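Local structure of ribokinase (Arabidopsis thaliana, 6ILS) at residues V17-L22 and I29-G34; V162-D167 and S182-S187; L279-A284 and S304-L309. The protein phosphorylates D-ribose at O-5 with ATP and a divalent cation, most likely magnesium in vivo, yielding ribose 5-phosphate for nucleotide and amino acid synthesis or the pentose phosphate pathway. One frame throughout, in Å; residues are numbered along the deposited sequence.

Interaction 1 (V17-L22 and I29-G34); sequences VEIERL and ISAKTG
E18 and T33 lay their side chains side by side, both pointing the same way, and the methyl CG2 of T33 sits 3.5 Å from the carboxylate carbon CD of E18. K32 runs alongside E18 as well, its CD 3.4 Å from E18 OE1. The ammonium then leads off, leaving K32 NZ 5.2 Å from E18 OE1, too far for a salt bridge. Between the backbones, E18 N donates to T33 O (3.1 Å) and K32 N donates to E18 O (2.9 Å). This pairing belongs to the lid sheet of the ribokinase fold, consistent with the β-clasp by which ribokinase lids dimerise: strand 28-30 continues in a parallel ladder with the second subunit, whose V113 and I111 pack on V17, I19, I29 and A31. Farther along, I19 and I29 cross at about a right angle, I19 CG2 meeting I29 CD1 at 3.9 Å, while A31 CB touches both that I19 methyl and E18 O. R21 and I29 cross obliquely, NH1 3.6 Å from I29 CG2; the arginine starts with CG between N and C (chi1 59°) and its chain bends at chi2. NH1 also donates to L22 O, and NH2 makes a salt bridge with E27 OE2.

Interaction 2 (V162-D167 and S182-S187); sequences VPVILD and SIDILS
D184 reaches across to V164 with its side chain at about a right angle to that of the valine. Its CB lies 3.6 Å from V164 O. CG stands anti to the carbonyl carbon, beside the backbone N (chi1 -64°), and approaches V164 N. At the tip, OD2 accepts the N-H of V164 through its anti lone pair (2.8 Å, 148° at the hydrogen), brushes P163 CA and takes a further hydrogen bond from a water that also donates to V162 O. The neighbouring carbonyl is gripped twice, since V164 O accepts from both D184 N and I185 N. D184 thus binds the 162-167 backbone by side chain and main chain just ahead of the regular ladder, in which L166 N donates to I185 O and S187 N to L166 O (2.8 Å).

Side chains sort onto two faces. I165 lies parallel to I185, CG1 to CB 4.0 Å, under helix 257-270. On the other face L166 runs alongside L186, and I183 crosses L166 obliquely, its CD1 3.6 Å from L166 CB. At the C-terminal end D167 OD1 comes within 3.4 Å of S187 O; these are two acceptors, and K225 NZ bonds to both, which probably offsets their repulsion. D167 OD1 also accepts from G169 N.

The two strands run parallel, 19° apart, and form a β-α-β unit with helix 177-180 between them, as expected in the central sheet of the PfkB kinase α/β domain. Their C-terminal ends reach the active site: the D167 side chain lies about 5 Å from bound ATP and about 6 Å from ribose.

Interaction 3 (L279-A284 and S304-L309); sequences LRFAAA and SVLKLL
F281 and V305 are brought together by two matching torsions: F281 CG stands anti to its backbone N (chi1 -176°), and so does V305 CG1 (chi1 178°). Their side chains cross at about a right angle, so that V305 CG1 lies over one ring face, offset toward the rim and 3.9 Å from the ring centroid, a CH-π contact. The contact joins two helices of the α/β domain of the ribokinase fold, helix 275-289 and the C-terminal helix 302-312. Their short segments cross at 110° with axes 9.1 Å apart, a separation that fits the small residue A284 at the crossing. A284 CB points at the other helix and meets V305 CG1 and L309 CD2, at 3.8 and 3.7 Å respectively.

Two leucines meet the ring edge. L309 CD1 stands near the ring plane, 3.8 Å from F281 CD1, and L306 CD2 adds a looser touch at F281 CE1. Elsewhere on F281 lie A264 and A268 of helix 257-270, while K273 makes a cation-π contact with the ring. L309 forks between two partners: while CD1 takes the phenylalanine, CD2 covers the centre of one guanidinium face of R280 as the two side chains slide past each other in opposite directions. R280 NH2 is modelled so close to L309 O that this hydrogen bond is doubtful as it stands. L308, whose side chain is about 7 Å from bound ATP, also reaches A284, with its CD2 3.6 Å from A284 O.

From the N terminus, interaction 1 comes first, closing the six-residue connection 23-28 within the lid. Interaction 2 then spans the fourteen residues that carry helix 177-180 between neighbouring parallel strands of the nine-stranded sheet. Interaction 3 follows, closing over the nineteen residues between its segments, which include the end of helix 275-289 and the start of the C-terminal helix 302-312. The three stand in series; none nests within or crosses another. Interactions 1 and 2 lie on opposite sides of the chain's centre, their centres 38 Å apart. Interactions 2 and 3 are closer, about 8 Å between nearest atoms, and both belong to the α/β domain: one joins neighbouring strands of the central sheet, the other packs helix 275-289 against the last helix.

Interaction 1 (V17-L22 and I29-G34)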
# COMPACT_ATOMS: atom_id res chain seq x y z
N VAL B 17 9.08 -1.45 1.56
CA VAL B 17 9.74 -1.92 0.36
C VAL B 17 11.26 -1.97 0.58
O VAL B 17 11.87 -1.00 1.05
CB VAL B 17 9.40 -1.05 -0.88
CG1 VAL B 17 7.90 -1.14 -1.19
CG2 VAL B 17 9.82 0.40 -0.68
N GLU B 18 11.85 -3.13 0.29
CA GLU B 18 13.29 -3.30 0.36
C GLU B 18 13.95 -2.84 -0.94
O GLU B 18 13.72 -3.43 -2.00
CB GLU B 18 13.65 -4.75 0.65
CG GLU B 18 13.43 -5.17 2.08
CD GLU B 18 13.73 -6.64 2.30
OE1 GLU B 18 14.64 -7.16 1.60
OE2 GLU B 18 13.07 -7.27 3.15
N ILE B 19 14.77 -1.80 -0.86
CA ILE B 19 15.50 -1.32 -2.03
C ILE B 19 17.00 -1.27 -1.74
O ILE B 19 17.43 -1.48 -0.60
CB ILE B 19 15.01 0.08 -2.47
CG1 ILE B 19 15.24 1.11 -1.37
CG2 ILE B 19 13.53 0.04 -2.84
CD1 ILE B 19 14.64 2.47 -1.67
N GLU B 20 17.80 -1.01 -2.77
CA GLU B 20 19.24 -0.83 -2.59
C GLU B 20 19.51 0.61 -2.19
O GLU B 20 20.12 0.88 -1.16
CB GLU B 20 20.00 -1.18 -3.88
N ARG B 21 19.01 1.53 -3.01
CA ARG B 21 19.13 2.96 -2.76
C ARG B 21 17.81 3.66 -3.08
O ARG B 21 17.02 3.16 -3.88
CB ARG B 21 20.25 3.55 -3.61
CG ARG B 21 20.05 3.36 -5.11
CD ARG B 21 20.33 4.64 -5.88
NE ARG B 21 20.41 4.40 -7.32
CZ ARG B 21 19.39 4.54 -8.16
NH1 ARG B 21 18.20 4.92 -7.71
NH2 ARG B 21 19.56 4.31 -9.46
N LEU B 22 17.59 4.81 -2.47
CA LEU B 22 16.44 5.64 -2.82
C LEU B 22 16.54 6.06 -4.29
O LEU B 22 17.63 6.33 -4.79
CB LEU B 22 16.36 6.87 -1.91
N ILE B 29 12.79 2.62 -10.25
CA ILE B 29 13.64 1.51 -9.81
C ILE B 29 12.81 0.30 -9.43
O ILE B 29 11.57 0.35 -9.41
CB ILE B 29 14.51 1.90 -8.62
CG1 ILE B 29 13.62 2.24 -7.42
CG2 ILE B 29 15.42 3.05 -8.97
CD1 ILE B 29 14.31 2.05 -6.09
N SER B 30 13.50 -0.79 -9.10
CA SER B 30 12.86 -2.02 -8.65
C SER B 30 13.24 -2.35 -7.22
O SER B 30 14.37 -2.11 -6.80
CB SER B 30 13.24 -3.19 -9.56
OG SER B 30 12.52 -3.16 -10.77
N ALA B 31 12.30 -2.91 -6.48
CA ALA B 31 12.58 -3.39 -5.14
C ALA B 31 12.80 -4.89 -5.16
O ALA B 31 12.33 -5.59 -6.06
CB ALA B 31 11.44 -3.03 -4.19
N LYS B 32 13.52 -5.39 -4.17
CA LYS B 32 13.72 -6.83 -4.01
C LYS B 32 12.43 -7.49 -3.53
O LYS B 32 12.01 -8.51 -4.07
CB LYS B 32 14.87 -7.10 -3.03
CG LYS B 32 14.73 -8.41 -2.25
CD LYS B 32 15.85 -8.59 -1.23
CE LYS B 32 15.75 -9.94 -0.53
NZ LYS B 32 16.34 -11.04 -1.34
N THR B 33 11.82 -6.91 -2.51
CA THR B 33 10.57 -7.45 -1.99
C THR B 33 9.81 -6.38 -1.19
O THR B 33 10.14 -5.19 -1.25
CB THR B 33 10.82 -8.71 -1.11
OG1 THR B 33 9.57 -9.32 -0.76
CG2 THR B 33 11.59 -8.36 0.16
N GLY B 34 8.79 -6.82 -0.47
CA GLY B 34 7.97 -5.93 0.32
C GLY B 34 6.97 -6.68 1.18
O GLY B 34 6.81 -7.91 1.05

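Interaction 2 (V162-D167 and S182-S187)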
# COMPACT_ATOMS: atom_id res chain seq x y z
N VAL B 162 -8.38 10.52 35.69
CA VAL B 162 -7.62 9.30 35.31
C VAL B 162 -6.35 9.69 34.54
O VAL B 162 -6.33 10.71 33.86
CB VAL B 162 -8.53 8.30 34.50
CG1 VAL B 162 -9.97 8.82 34.42
CG2 VAL B 162 -7.98 8.01 33.09
N PRO B 163 -5.27 8.90 34.65
CA PRO B 163 -3.99 9.32 34.06
C PRO B 163 -3.97 9.35 32.52
O PRO B 163 -4.52 8.47 31.87
CB PRO B 163 -2.99 8.28 34.58
CG PRO B 163 -3.82 7.12 34.99
CD PRO B 163 -5.16 7.62 35.37
N VAL B 164 -3.34 10.38 31.96
CA VAL B 164 -3.20 10.52 30.52
C VAL B 164 -1.74 10.54 30.14
O VAL B 164 -0.96 11.35 30.66
CB VAL B 164 -3.86 11.82 30.02
CG1 VAL B 164 -3.70 11.95 28.51
CG2 VAL B 164 -5.32 11.85 30.41
N ILE B 165 -1.37 9.64 29.23
CA ILE B 165 -0.01 9.56 28.72
C ILE B 165 0.05 10.03 27.28
O ILE B 165 -0.72 9.55 26.43
CB ILE B 165 0.54 8.09 28.82
CG1 ILE B 165 0.47 7.60 30.26
CG2 ILE B 165 1.96 8.03 28.25
CD1 ILE B 165 0.96 6.16 30.46
N LEU B 166 0.95 10.96 27.00
CA LEU B 166 1.17 11.42 25.66
C LEU B 166 2.54 10.95 25.17
O LEU B 166 3.59 11.38 25.67
CB LEU B 166 1.06 12.95 25.57
CG LEU B 166 1.46 13.56 24.23
CD1 LEU B 166 0.49 13.18 23.10
CD2 LEU B 166 1.56 15.10 24.35
N ASP B 167 2.50 10.05 24.20
CA ASP B 167 3.69 9.60 23.50
C ASP B 167 4.00 10.68 22.50
O ASP B 167 3.09 11.18 21.82
CB ASP B 167 3.43 8.23 22.86
CG ASP B 167 4.52 7.80 21.89
OD1 ASP B 167 5.64 8.31 21.95
OD2 ASP B 167 4.23 6.92 21.03
N SER B 182 -2.49 19.41 30.00
CA SER B 182 -3.66 18.57 30.24
C SER B 182 -3.33 17.08 30.38
O SER B 182 -4.20 16.28 30.66
CB SER B 182 -4.66 18.75 29.10
OG SER B 182 -4.97 20.11 28.89
N ILE B 183 -2.07 16.73 30.17
CA ILE B 183 -1.65 15.33 30.31
C ILE B 183 -0.96 15.11 31.65
O ILE B 183 -0.63 16.07 32.36
CB ILE B 183 -0.72 14.92 29.17
CG1 ILE B 183 0.57 15.74 29.23
CG2 ILE B 183 -1.45 15.06 27.83
CD1 ILE B 183 1.61 15.35 28.23
N ASP B 184 -0.73 13.85 32.02
CA ASP B 184 -0.08 13.52 33.28
C ASP B 184 1.36 13.06 33.05
O ASP B 184 2.28 13.42 33.78
CB ASP B 184 -0.86 12.46 34.04
CG ASP B 184 -2.25 12.93 34.45
OD1 ASP B 184 -2.36 13.67 35.45
OD2 ASP B 184 -3.25 12.57 33.78
N ILE B 185 1.55 12.25 32.01
CA ILE B 185 2.87 11.72 31.72
C ILE B 185 3.22 12.00 30.28
O ILE B 185 2.46 11.67 29.38
CB ILE B 185 2.94 10.20 31.98
CG1 ILE B 185 2.59 9.90 33.44
CG2 ILE B 185 4.31 9.66 31.60
CD1 ILE B 185 2.51 8.42 33.78
N LEU B 186 4.38 12.61 30.06
CA LEU B 186 4.91 12.83 28.74
C LEU B 186 5.93 11.72 28.45
O LEU B 186 6.77 11.43 29.30
CB LEU B 186 5.58 14.22 28.64
CG LEU B 186 6.07 14.63 27.25
CD1 LEU B 186 4.88 14.93 26.34
CD2 LEU B 186 7.00 15.85 27.32
N SER B 187 5.85 11.10 27.27
CA SER B 187 6.83 10.04 26.97
C SER B 187 7.57 10.25 25.65
O SER B 187 7.13 9.79 24.59
CB SER B 187 6.14 8.66 26.99
OG SER B 187 7.11 7.60 26.96
O HOH W 1 -5.88 13.10 35.05

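Interaction 3 (L279-A284 and S304-L309)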
# COMPACT_ATOMS: atom_id res chain seq x y z
N LEU B 279 8.45 0.22 35.02
CA LEU B 279 9.58 0.34 34.11
C LEU B 279 10.16 -1.02 33.71
O LEU B 279 10.51 -1.23 32.55
CB LEU B 279 10.68 1.19 34.74
CG LEU B 279 10.54 2.71 34.66
CD1 LEU B 279 11.76 3.37 35.29
CD2 LEU B 279 10.40 3.18 33.21
N ARG B 280 10.28 -1.91 34.68
CA ARG B 280 10.83 -3.24 34.40
C ARG B 280 9.96 -4.01 33.43
O ARG B 280 10.46 -4.63 32.48
CB ARG B 280 10.98 -4.05 35.70
CG ARG B 280 12.41 -4.36 36.07
CD ARG B 280 12.48 -5.48 37.11
NE ARG B 280 13.06 -6.71 36.55
CZ ARG B 280 12.72 -7.93 36.94
NH1 ARG B 280 11.79 -8.11 37.88
NH2 ARG B 280 13.28 -8.99 36.38
N PHE B 281 8.66 -3.98 33.70
CA PHE B 281 7.65 -4.65 32.87
C PHE B 281 7.66 -4.11 31.45
O PHE B 281 7.64 -4.88 30.48
CB PHE B 281 6.29 -4.48 33.54
CG PHE B 281 5.16 -5.19 32.85
CD1 PHE B 281 4.90 -6.54 33.12
CD2 PHE B 281 4.34 -4.51 31.96
CE1 PHE B 281 3.84 -7.19 32.50
CE2 PHE B 281 3.28 -5.15 31.34
CZ PHE B 281 3.03 -6.51 31.61
N ALA B 282 7.72 -2.79 31.32
CA ALA B 282 7.84 -2.16 30.00
C ALA B 282 9.10 -2.57 29.26
O ALA B 282 9.07 -2.86 28.06
CB ALA B 282 7.78 -0.59 30.14
N ALA B 283 10.23 -2.60 29.98
CA ALA B 283 11.50 -2.99 29.37
C ALA B 283 11.46 -4.43 28.87
O ALA B 283 11.97 -4.73 27.79
CB ALA B 283 12.63 -2.80 30.36
N ALA B 284 10.85 -5.30 29.65
CA ALA B 284 10.73 -6.71 29.26
C ALA B 284 9.86 -6.84 28.02
O ALA B 284 10.18 -7.59 27.11
CB ALA B 284 10.15 -7.54 30.41
N SER B 304 4.64 -14.29 28.73
CA SER B 304 6.04 -14.20 28.25
C SER B 304 6.74 -13.02 28.93
O SER B 304 7.86 -13.19 29.32
CB SER B 304 6.08 -14.06 26.76
OG SER B 304 5.33 -15.07 26.14
N VAL B 305 6.06 -11.89 29.04
CA VAL B 305 6.69 -10.71 29.70
C VAL B 305 7.04 -11.08 31.14
O VAL B 305 8.12 -10.85 31.56
CB VAL B 305 5.79 -9.46 29.65
CG1 VAL B 305 6.45 -8.31 30.37
CG2 VAL B 305 5.42 -9.08 28.24
N LEU B 306 6.10 -11.71 31.83
CA LEU B 306 6.36 -12.09 33.24
C LEU B 306 7.48 -13.13 33.31
O LEU B 306 8.24 -13.08 34.23
CB LEU B 306 5.07 -12.61 33.88
CG LEU B 306 3.96 -11.59 34.05
CD1 LEU B 306 2.75 -12.23 34.70
CD2 LEU B 306 4.43 -10.41 34.87
N LYS B 307 7.57 -14.04 32.34
CA LYS B 307 8.64 -15.07 32.37
C LYS B 307 9.98 -14.37 32.16
O LYS B 307 10.89 -14.70 32.84
CB LYS B 307 8.39 -16.14 31.31
CG LYS B 307 9.28 -17.37 31.42
CD LYS B 307 9.12 -18.32 30.26
CE LYS B 307 9.83 -19.65 30.44
NZ LYS B 307 10.32 -20.22 29.16
N LEU B 308 10.05 -13.42 31.24
CA LEU B 308 11.33 -12.75 31.03
C LEU B 308 11.72 -12.00 32.29
O LEU B 308 12.88 -11.97 32.67
CB LEU B 308 11.26 -11.81 29.82
CG LEU B 308 12.55 -11.12 29.38
CD1 LEU B 308 13.72 -12.14 29.12
CD2 LEU B 308 12.30 -10.28 28.14
N LEU B 309 10.74 -11.41 32.97
CA LEU B 309 11.00 -10.70 34.23
C LEU B 309 11.52 -11.61 35.32
O LEU B 309 12.42 -11.24 36.08
CB LEU B 309 9.73 -10.01 34.73
CG LEU B 309 9.32 -8.76 33.96
CD1 LEU B 309 7.96 -8.25 34.46
CD2 LEU B 309 10.38 -7.71 34.13